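Local coordinates for tapirin (Caldicellulosiruptor kristjanssonii, PDB 6N2B), which probably binds cellulose through its C-terminal beta-helix domain, helping this extremely thermophilic bacterium adhere to plant biomass, at residues A[485-493]-A[520-528]. Sequence-based numbering, arbitrary orientation.
Sequences GNITFSNPT and INISGAGIE
Ile522 holds CG1 anti to the backbone N (chi1 176°) and the rest of the chain extended, which carries CG1 and CD1 across the ring of Pro492. Phe489 instead has CG anti to its carbonyl carbon (chi1 -64°), its ring on the same face of the sheet. Pro492 CG sits 3.5 Å from Ile522 CG1, and Pro492 CB packs on Ile522 CD1. The same CG also meets the methyl of Ala525, past the turn at Gly524. Replacing Pro492 with a glycine would probably open a gap beside Ile522 and Ala525 and let the turn after strand 487-489 move more freely. The Phe489 ring has Ile527 CD1 at its edge, 4.0 Å from CD2, and Ile487 CG2 over one face, offset toward the rim. Leu505 of strand 504-508 touches Phe489, Pro492 and Ile522, and Leu462 of helix 459-470 also meets the phenylalanine. Strands 487-489 and 520-522 are parallel neighbours in successive turns of the beta-helix, with axes 4.6 Å apart. Strand 457-458 pairs with the far edge of 487-489. Three backbone bonds join 487-489 to 520-522 and the residue after it. Asn521 N donates to Ile487 O at 3.0 Å. Phe489 N reaches Asn521 O at 2.8 Å and is nearly straight (174°). Ser523 N bonds to Phe489 O at 3.2 Å, more bent at the hydrogen. Ile487, Phe489, Ile520 and Ile522 share one face of the sheet, the first three buried. On the opposite face Thr488 OG1 lies 4.0 Å from Asn521 ND2, a loose contact between paired positions of neighbouring rungs.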
loop_
_atom_site.group_PDB
_atom_site.type_symbol
_atom_site.label_atom_id
_atom_site.label_comp_id
_atom_site.label_asym_id
_atom_site.label_seq_id
_atom_site.Cartn_x
_atom_site.Cartn_y
_atom_site.Cartn_z
ATOM N N GLY A 485 -6.301 16.402 9.407
ATOM C CA GLY A 485 -6.252 15.661 10.643
ATOM C C GLY A 485 -6.798 14.287 10.366
ATOM O O GLY A 485 -6.840 13.872 9.206
ATOM N N ASN A 486 -7.234 13.582 11.402
ATOM C CA ASN A 486 -7.710 12.224 11.229
ATOM C C ASN A 486 -9.139 12.220 10.708
ATOM O O ASN A 486 -9.817 13.248 10.638
ATOM C CB ASN A 486 -7.623 11.459 12.546
ATOM C CG ASN A 486 -6.278 11.609 13.203
ATOM O OD1 ASN A 486 -5.257 11.736 12.523
ATOM N ND2 ASN A 486 -6.261 11.604 14.530
ATOM N N ILE A 487 -9.589 11.036 10.330
ATOM C CA ILE A 487 -10.967 10.787 9.945
ATOM C C ILE A 487 -11.534 9.788 10.941
ATOM O O ILE A 487 -10.898 8.765 11.224
ATOM C CB ILE A 487 -11.050 10.268 8.502
ATOM C CG1 ILE A 487 -10.689 11.398 7.534
ATOM C CG2 ILE A 487 -12.409 9.673 8.213
ATOM C CD1 ILE A 487 -10.623 10.968 6.100
ATOM N N THR A 488 -12.699 10.103 11.509
ATOM C CA THR A 488 -13.274 9.278 12.566
ATOM C C THR A 488 -14.743 9.033 12.281
ATOM O O THR A 488 -15.524 9.980 12.203
ATOM C CB THR A 488 -13.130 9.923 13.942
ATOM O OG1 THR A 488 -11.742 10.059 14.273
ATOM C CG2 THR A 488 -13.788 9.038 14.969
ATOM N N PHE A 489 -15.123 7.770 12.163
ATOM C CA PHE A 489 -16.510 7.389 11.992
ATOM C C PHE A 489 -16.938 6.720 13.297
ATOM O O PHE A 489 -16.722 5.525 13.504
ATOM C CB PHE A 489 -16.654 6.495 10.785
ATOM C CG PHE A 489 -16.291 7.173 9.486
ATOM C CD1 PHE A 489 -16.705 8.475 9.225
ATOM C CD2 PHE A 489 -15.525 6.518 8.529
ATOM C CE1 PHE A 489 -16.367 9.104 8.029
ATOM C CE2 PHE A 489 -15.195 7.132 7.329
ATOM C CZ PHE A 489 -15.614 8.422 7.077
ATOM N N SER A 490 -17.533 7.521 14.188
ATOM C CA SER A 490 -17.910 7.077 15.529
ATOM C C SER A 490 -19.175 6.241 15.548
ATOM O O SER A 490 -19.405 5.500 16.515
ATOM C CB SER A 490 -18.122 8.282 16.454
ATOM O OG SER A 490 -16.935 8.572 17.170
ATOM N N ASN A 491 -19.984 6.361 14.520
ATOM C CA ASN A 491 -21.290 5.755 14.408
ATOM C C ASN A 491 -21.556 5.469 12.933
ATOM O O ASN A 491 -22.531 5.975 12.362
ATOM C CB ASN A 491 -22.337 6.690 15.006
ATOM C CG ASN A 491 -23.456 5.939 15.673
ATOM O OD1 ASN A 491 -23.418 4.709 15.767
ATOM N ND2 ASN A 491 -24.470 6.665 16.139
ATOM N N PRO A 492 -20.714 4.666 12.282
ATOM C CA PRO A 492 -20.807 4.543 10.816
ATOM C C PRO A 492 -22.179 4.134 10.279
ATOM O O PRO A 492 -22.486 4.472 9.130
ATOM C CB PRO A 492 -19.742 3.485 10.484
ATOM C CG PRO A 492 -19.431 2.807 11.779
ATOM C CD PRO A 492 -19.633 3.834 12.841
ATOM N N THR A 493 -23.021 3.428 11.046
ATOM C CA THR A 493 -24.316 3.009 10.495
ATOM C C THR A 493 -25.241 4.200 10.204
ATOM O O THR A 493 -26.207 4.063 9.439
ATOM C CB THR A 493 -24.986 1.975 11.427
ATOM O OG1 THR A 493 -25.310 2.548 12.697
ATOM C CG2 THR A 493 -24.055 0.810 11.662
ATOM N N ILE A 520 -7.377 6.556 10.395
ATOM C CA ILE A 520 -8.797 6.283 10.209
ATOM C C ILE A 520 -9.255 5.491 11.416
ATOM O O ILE A 520 -8.621 4.496 11.786
ATOM C CB ILE A 520 -9.066 5.500 8.913
ATOM C CG1 ILE A 520 -8.076 5.905 7.845
ATOM C CG2 ILE A 520 -10.501 5.720 8.405
ATOM C CD1 ILE A 520 -8.272 5.182 6.579
ATOM N N ASN A 521 -10.333 5.935 12.042
ATOM C CA ASN A 521 -10.924 5.228 13.165
ATOM C C ASN A 521 -12.394 5.013 12.878
ATOM O O ASN A 521 -13.055 5.893 12.327
ATOM C CB ASN A 521 -10.764 5.996 14.460
ATOM C CG ASN A 521 -9.316 6.143 14.860
ATOM O OD1 ASN A 521 -8.596 5.150 15.000
ATOM N ND2 ASN A 521 -8.873 7.390 15.048
ATOM N N ILE A 522 -12.905 3.842 13.243
ATOM C CA ILE A 522 -14.303 3.526 13.005
ATOM C C ILE A 522 -14.707 2.470 14.013
ATOM O O ILE A 522 -13.899 1.619 14.398
ATOM C CB ILE A 522 -14.526 3.067 11.544
ATOM C CG1 ILE A 522 -15.974 2.652 11.319
ATOM C CG2 ILE A 522 -13.617 1.940 11.223
ATOM C CD1 ILE A 522 -16.304 2.360 9.868
ATOM N N SER A 523 -15.959 2.535 14.451
ATOM C CA SER A 523 -16.490 1.681 15.505
ATOM C C SER A 523 -17.471 0.685 14.904
ATOM O O SER A 523 -18.520 1.083 14.386
ATOM C CB SER A 523 -17.179 2.523 16.573
ATOM O OG SER A 523 -16.479 3.744 16.733
ATOM N N GLY A 524 -17.131 -0.600 14.978
ATOM C CA GLY A 524 -18.058 -1.648 14.602
ATOM C C GLY A 524 -18.333 -1.810 13.124
ATOM O O GLY A 524 -19.442 -2.217 12.762
ATOM N N ALA A 525 -17.361 -1.521 12.256
ATOM C CA ALA A 525 -17.541 -1.725 10.819
ATOM C C ALA A 525 -16.198 -1.598 10.109
ATOM O O ALA A 525 -15.284 -0.936 10.599
ATOM C CB ALA A 525 -18.545 -0.728 10.223
ATOM N N GLY A 526 -16.090 -2.250 8.958
ATOM C CA GLY A 526 -14.942 -2.090 8.100
ATOM C C GLY A 526 -15.172 -1.076 6.986
ATOM O O GLY A 526 -16.296 -0.688 6.687
ATOM N N ILE A 527 -14.076 -0.631 6.381
ATOM C CA ILE A 527 -14.114 0.278 5.242
ATOM C C ILE A 527 -13.821 -0.522 3.984
ATOM O O ILE A 527 -12.882 -1.323 3.956
ATOM C CB ILE A 527 -13.092 1.413 5.398
ATOM C CG1 ILE A 527 -13.163 2.010 6.800
ATOM C CG2 ILE A 527 -13.288 2.454 4.309
ATOM C CD1 ILE A 527 -14.224 3.008 6.984
ATOM N N GLU A 528 -14.608 -0.305 2.949
ATOM C CA GLU A 528 -14.306 -0.787 1.610
ATOM C C GLU A 528 -14.173 0.471 0.768
ATOM O O GLU A 528 -15.185 1.055 0.376
ATOM C CB GLU A 528 -15.407 -1.712 1.104
ATOM C CG GLU A 528 -15.466 -1.929 -0.415
ATOM C CD GLU A 528 -14.766 -3.201 -0.853
ATOM O OE1 GLU A 528 -14.633 -4.128 -0.004
ATOM O OE2 GLU A 528 -14.341 -3.265 -2.038
#